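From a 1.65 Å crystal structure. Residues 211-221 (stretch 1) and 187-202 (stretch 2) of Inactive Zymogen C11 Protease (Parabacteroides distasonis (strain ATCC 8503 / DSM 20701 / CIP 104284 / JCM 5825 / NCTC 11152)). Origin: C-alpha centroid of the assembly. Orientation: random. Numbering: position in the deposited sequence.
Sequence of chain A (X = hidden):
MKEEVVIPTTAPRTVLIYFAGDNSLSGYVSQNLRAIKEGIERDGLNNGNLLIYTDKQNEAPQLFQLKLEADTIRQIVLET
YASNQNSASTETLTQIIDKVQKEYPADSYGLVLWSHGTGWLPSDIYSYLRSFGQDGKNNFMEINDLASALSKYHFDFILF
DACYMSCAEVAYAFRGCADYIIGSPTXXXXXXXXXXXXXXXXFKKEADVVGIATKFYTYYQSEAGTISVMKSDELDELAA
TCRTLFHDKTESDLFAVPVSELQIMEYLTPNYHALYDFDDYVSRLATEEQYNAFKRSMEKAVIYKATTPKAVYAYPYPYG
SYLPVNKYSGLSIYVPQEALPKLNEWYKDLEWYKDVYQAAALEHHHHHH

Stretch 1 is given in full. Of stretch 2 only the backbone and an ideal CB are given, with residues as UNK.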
# COMPACT_ATOMS: atom_id res chain seq x y z
N GLY A 211 8.49 1.58 13.17
CA GLY A 211 7.58 2.18 14.13
C GLY A 211 6.19 2.31 13.59
O GLY A 211 5.23 1.99 14.26
N ILE A 212 6.08 2.83 12.37
CA ILE A 212 4.75 3.01 11.79
C ILE A 212 3.97 1.70 11.70
O ILE A 212 2.82 1.64 12.13
CB ILE A 212 4.87 3.66 10.40
CG1 ILE A 212 5.35 5.11 10.54
CG2 ILE A 212 3.50 3.59 9.65
CD1 ILE A 212 5.81 5.71 9.17
N ALA A 213 4.66 0.65 11.24
CA ALA A 213 3.98 -0.65 11.12
C ALA A 213 3.67 -1.28 12.48
O ALA A 213 2.60 -1.86 12.68
CB ALA A 213 4.83 -1.55 10.28
N THR A 214 4.59 -1.10 13.43
CA THR A 214 4.34 -1.62 14.79
C THR A 214 3.14 -0.92 15.45
O THR A 214 2.36 -1.56 16.17
CB THR A 214 5.57 -1.55 15.73
OG1 THR A 214 5.88 -0.18 16.04
CG2 THR A 214 6.74 -2.19 15.07
N LYS A 215 2.95 0.37 15.17
CA LYS A 215 1.80 1.07 15.67
C LYS A 215 0.50 0.62 15.05
O LYS A 215 -0.51 0.56 15.73
CB LYS A 215 1.98 2.57 15.44
CG LYS A 215 2.60 3.28 16.66
CD LYS A 215 4.09 2.97 16.95
CE LYS A 215 4.72 3.92 18.09
NZ LYS A 215 4.45 5.32 17.69
N PHE A 216 0.55 0.32 13.75
CA PHE A 216 -0.62 -0.26 13.09
C PHE A 216 -1.04 -1.60 13.77
O PHE A 216 -2.24 -1.79 14.07
CB PHE A 216 -0.30 -0.51 11.60
CG PHE A 216 -1.45 -1.12 10.83
CD1 PHE A 216 -1.77 -2.50 10.91
CD2 PHE A 216 -2.21 -0.30 10.05
CE1 PHE A 216 -2.83 -3.04 10.17
CE2 PHE A 216 -3.26 -0.80 9.25
CZ PHE A 216 -3.59 -2.18 9.33
N TYR A 217 -0.05 -2.46 14.00
CA TYR A 217 -0.32 -3.73 14.74
C TYR A 217 -0.82 -3.49 16.15
O TYR A 217 -1.86 -4.06 16.53
CB TYR A 217 0.94 -4.62 14.76
CG TYR A 217 0.65 -5.87 15.60
CD1 TYR A 217 -0.29 -6.78 15.14
CD2 TYR A 217 1.18 -6.04 16.88
CE1 TYR A 217 -0.63 -7.93 15.90
CE2 TYR A 217 0.84 -7.17 17.66
CZ TYR A 217 -0.07 -8.08 17.16
OH TYR A 217 -0.38 -9.18 17.93
N THR A 218 -0.15 -2.59 16.91
CA THR A 218 -0.63 -2.31 18.27
C THR A 218 -2.09 -1.82 18.24
O THR A 218 -2.92 -2.24 19.07
CB THR A 218 0.30 -1.28 18.92
OG1 THR A 218 1.59 -1.91 19.04
CG2 THR A 218 -0.21 -0.88 20.29
N TYR A 219 -2.41 -0.92 17.32
CA TYR A 219 -3.76 -0.42 17.25
C TYR A 219 -4.79 -1.52 16.99
O TYR A 219 -5.85 -1.53 17.64
CB TYR A 219 -3.89 0.65 16.18
CG TYR A 219 -5.24 1.30 16.13
CD1 TYR A 219 -5.63 2.22 17.11
CD2 TYR A 219 -6.12 1.05 15.08
CE1 TYR A 219 -6.87 2.87 17.03
CE2 TYR A 219 -7.34 1.68 15.00
CZ TYR A 219 -7.71 2.59 15.97
OH TYR A 219 -8.95 3.19 15.88
N TYR A 220 -4.46 -2.44 16.08
CA TYR A 220 -5.45 -3.43 15.63
C TYR A 220 -5.32 -4.76 16.37
O TYR A 220 -6.02 -5.75 16.04
CB TYR A 220 -5.28 -3.62 14.10
CG TYR A 220 -5.98 -2.53 13.32
CD1 TYR A 220 -7.35 -2.40 13.36
CD2 TYR A 220 -5.27 -1.66 12.51
CE1 TYR A 220 -8.01 -1.40 12.69
CE2 TYR A 220 -5.93 -0.66 11.80
CZ TYR A 220 -7.30 -0.53 11.89
OH TYR A 220 -7.95 0.46 11.18
N GLN A 221 -4.42 -4.83 17.36
CA GLN A 221 -4.02 -6.12 17.98
C GLN A 221 -5.20 -6.90 18.53
O GLN A 221 -5.21 -8.14 18.53
CB GLN A 221 -2.99 -5.91 19.10
CG GLN A 221 -2.49 -7.22 19.73
CD GLN A 221 -1.28 -7.05 20.63
OE1 GLN A 221 -0.93 -5.92 21.01
NE2 GLN A 221 -0.64 -8.17 20.99
N UNK A 187 -7.17 -6.68 3.60
CA UNK A 187 -7.96 -5.43 3.56
C UNK A 187 -7.64 -4.59 4.78
O UNK A 187 -7.29 -5.09 5.85
CB UNK A 187 -9.46 -5.72 3.50
N UNK A 188 -7.68 -3.26 4.57
CA UNK A 188 -7.70 -2.34 5.66
C UNK A 188 -9.02 -1.67 5.51
O UNK A 188 -9.34 -1.12 4.44
CB UNK A 188 -6.52 -1.36 5.66
N UNK A 189 -9.82 -1.76 6.54
CA UNK A 189 -11.14 -1.19 6.36
C UNK A 189 -11.24 0.06 7.24
O UNK A 189 -10.21 0.69 7.61
CB UNK A 189 -12.23 -2.20 6.70
N UNK A 190 -12.48 0.43 7.53
CA UNK A 190 -12.78 1.58 8.36
C UNK A 190 -11.87 2.76 8.05
O UNK A 190 -11.60 3.09 6.89
CB UNK A 190 -12.66 1.20 9.84
N UNK A 191 -11.38 3.38 9.10
CA UNK A 191 -10.58 4.56 8.91
C UNK A 191 -9.32 4.21 8.12
O UNK A 191 -8.98 4.91 7.16
CB UNK A 191 -10.23 5.19 10.26
N UNK A 192 -8.67 3.11 8.46
CA UNK A 192 -7.35 2.93 7.90
C UNK A 192 -6.25 2.99 8.99
O UNK A 192 -6.46 2.42 10.09
CB UNK A 192 -7.10 3.99 6.83
N UNK A 193 -5.09 3.59 8.67
CA UNK A 193 -3.98 3.61 9.62
C UNK A 193 -4.28 4.46 10.86
O UNK A 193 -5.15 5.37 10.85
CB UNK A 193 -2.72 4.13 8.93
N UNK A 194 -3.57 4.19 11.97
CA UNK A 194 -3.82 4.94 13.22
C UNK A 194 -3.00 6.22 13.19
O UNK A 194 -1.93 6.33 13.82
CB UNK A 194 -3.47 4.11 14.45
N UNK A 195 -3.48 7.16 12.39
CA UNK A 195 -2.67 8.38 12.20
C UNK A 195 -2.43 9.01 13.53
O UNK A 195 -1.40 9.70 13.72
CB UNK A 195 -3.35 9.38 11.26
N UNK A 196 -3.34 8.81 14.50
CA UNK A 196 -3.13 9.55 15.76
C UNK A 196 -1.91 9.06 16.57
O UNK A 196 -1.52 9.76 17.54
CB UNK A 196 -4.39 9.44 16.63
N UNK A 197 -1.27 7.98 16.13
CA UNK A 197 -0.10 7.50 16.85
C UNK A 197 1.15 7.47 15.98
O UNK A 197 2.24 7.18 16.51
CB UNK A 197 -0.37 6.10 17.41
N UNK A 198 1.05 7.67 14.67
CA UNK A 198 2.25 7.50 13.80
C UNK A 198 2.86 8.82 13.25
O UNK A 198 3.80 8.77 12.42
CB UNK A 198 1.88 6.61 12.61
N UNK A 199 2.22 9.95 13.60
CA UNK A 199 2.69 11.18 12.90
C UNK A 199 4.16 11.47 13.22
O UNK A 199 4.97 11.74 12.25
CB UNK A 199 1.83 12.38 13.30
N UNK A 200 4.54 11.50 14.48
CA UNK A 200 5.97 11.71 14.77
C UNK A 200 6.90 10.70 14.07
O UNK A 200 8.02 11.10 13.61
CB UNK A 200 6.20 11.63 16.28
N UNK A 201 6.50 9.43 13.99
CA UNK A 201 7.35 8.45 13.28
C UNK A 201 7.58 8.83 11.85
O UNK A 201 8.70 8.51 11.33
CB UNK A 201 6.73 7.05 13.33
N UNK A 202 6.59 9.44 11.18
CA UNK A 202 6.84 9.83 9.76
C UNK A 202 7.90 10.95 9.60
O UNK A 202 8.38 11.14 8.50
CB UNK A 202 5.53 10.30 9.12

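Stretch 1 is a helix whose residues Ile212, Lys215, Phe216, Tyr219 and Tyr220 confront stretch 2, which begins as loop and ends in a weakly bonded, nearly antiparallel helix.

Position 187 has nothing of stretch 1 near its CB, so stretch 1 places no demand on it; the residue is Glu187, whose carboxylate is hydrogen-bonded elsewhere in the structure. At 188 the CB points sideways, 4.8 Å from Phe216 CZ, which invites a branched or long apolar chain. Ile188 serves, its CD1 4.1 Å from Phe216 CE2. Position 189 meets open space and holds Leu189, whose end leads away. At 190, phi/psi of 41/-135° suit glycine best, and the CB points toward stretch 1, 5.0 Å from Tyr220 OH, so a side chain there should be small; the residue is Ala190, poorly ordered and making no contact. At 191 the CB points toward stretch 1, 5.3 Å from Tyr220 OH, with Tyr219 OH beyond, so a short polar chain fits. Asn191, poorly ordered, brings OD1 to 3.6 Å from Tyr220 OH, without a hydrogen bond.

Position 192 has phi/psi of 114/-142°, where a CB would jam against the preceding carbonyl; glycine is called for, and Gly192 is found. Its O accepts a hydrogen bond from Tyr220 OH (2.7 Å).

At 193 the CB points sideways, 4.6 Å from Phe216 CD2, with Ile212 within reach of a longer chain: a large apolar or aromatic chain suits. Phe193 offers its face to the edge of Phe216, centroids 4.7 Å apart, and its CE2 lies 4.1 Å from Ile212 CG2. The CB of 194 sits 3.7 Å from Tyr219 CG, leaving room for something compact and apolar, and phi of -85° permits proline. Pro194 lays CB over the Tyr219 ring, 4.1 Å from its centroid, a CH-pi contact, while its CG packs 3.8 Å from Phe216 CA.

Position 195 is out of reach: Tyr195. From 196 only a long chain could return to the helix; Gln196 does, NE2 coming 3.2 Å from Tyr219 CE1.

At 197 the CB faces Lys215 CG at 4.2 Å, favouring a small or polar chain. Thr197 shares a water with stretch 1, 2.9 Å from Thr197 OG1 and 2.8 Å from Lys215 O. At 198, between Ile212 and Lys215 CB, a medium apolar chain fits; Ile198 puts CG2 3.5 Å from Lys215 CB and CD1 4.1 Å from Ile212 CG2.

Positions 199 and 200 do not contact stretch 1: Met199 and Gly200. At 201 the CB points toward the helix, 5.2 Å from Lys215 NZ, so a short acid suits. Asp201 forms a salt bridge, OD2 2.8 Å from Lys215 NZ. Last, the CB of 202 points sideways, 4.6 Å from Ile212 CD1, suiting a flexible apolar chain; Met202 CG packs 3.8 Å from Ile212 CD1.

Stretch 2, residues 187-202: EILANGFPYQTIMGDM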
# COMPACT_ATOMS: atom_id res chain seq x y z
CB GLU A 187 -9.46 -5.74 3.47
CG GLU A 187 -9.77 -6.34 2.15
CD GLU A 187 -11.27 -6.46 1.84
OE1 GLU A 187 -12.10 -5.86 2.55
OE2 GLU A 187 -11.57 -7.14 0.87
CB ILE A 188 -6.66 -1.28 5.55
CG1 ILE A 188 -5.30 -1.91 5.44
CG2 ILE A 188 -6.77 -0.36 6.75
CD1 ILE A 188 -4.14 -0.87 5.23
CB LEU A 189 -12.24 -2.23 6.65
CG LEU A 189 -12.27 -3.50 5.76
CD1 LEU A 189 -13.42 -4.43 6.14
CD2 LEU A 189 -12.31 -3.19 4.26
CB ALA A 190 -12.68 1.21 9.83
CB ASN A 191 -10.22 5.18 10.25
CG ASN A 191 -10.08 4.15 11.34
OD1 ASN A 191 -10.49 3.00 11.17
ND2 ASN A 191 -9.50 4.54 12.47
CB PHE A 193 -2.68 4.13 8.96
CG PHE A 193 -1.91 3.09 8.26
CD1 PHE A 193 -2.45 2.42 7.19
CD2 PHE A 193 -0.60 2.78 8.71
CE1 PHE A 193 -1.66 1.42 6.50
CE2 PHE A 193 0.16 1.80 8.07
CZ PHE A 193 -0.36 1.15 6.94
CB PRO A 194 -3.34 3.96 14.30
CG PRO A 194 -2.18 3.20 13.62
CD PRO A 194 -2.76 2.96 12.18
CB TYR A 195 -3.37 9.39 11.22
CG TYR A 195 -3.38 8.79 9.82
CD1 TYR A 195 -2.20 8.76 9.09
CD2 TYR A 195 -4.49 8.14 9.33
CE1 TYR A 195 -2.14 8.16 7.81
CE2 TYR A 195 -4.46 7.51 8.05
CZ TYR A 195 -3.26 7.52 7.32
OH TYR A 195 -3.20 6.89 6.13
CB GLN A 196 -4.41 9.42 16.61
CG GLN A 196 -4.65 8.00 17.20
CD GLN A 196 -5.19 6.96 16.24
OE1 GLN A 196 -5.49 7.20 15.06
NE2 GLN A 196 -5.35 5.73 16.78
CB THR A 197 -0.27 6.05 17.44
OG1 THR A 197 -0.52 5.08 16.41
CG2 THR A 197 -1.38 6.01 18.46
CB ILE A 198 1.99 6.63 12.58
CG1 ILE A 198 0.79 7.15 11.79
CG2 ILE A 198 1.64 5.16 13.13
CD1 ILE A 198 0.70 6.47 10.32
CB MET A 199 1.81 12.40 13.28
CG MET A 199 0.31 12.21 12.87
SD MET A 199 0.06 11.75 11.16
CE MET A 199 0.91 13.15 10.33
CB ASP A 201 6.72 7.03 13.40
CG ASP A 201 6.73 6.52 14.84
OD1 ASP A 201 7.65 6.86 15.62
OD2 ASP A 201 5.77 5.80 15.24
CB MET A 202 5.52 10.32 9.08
CG MET A 202 4.49 9.29 9.12
SD MET A 202 3.02 10.16 8.22
CE MET A 202 1.62 9.32 8.84
O HOH W 1 -0.77 2.53 17.70
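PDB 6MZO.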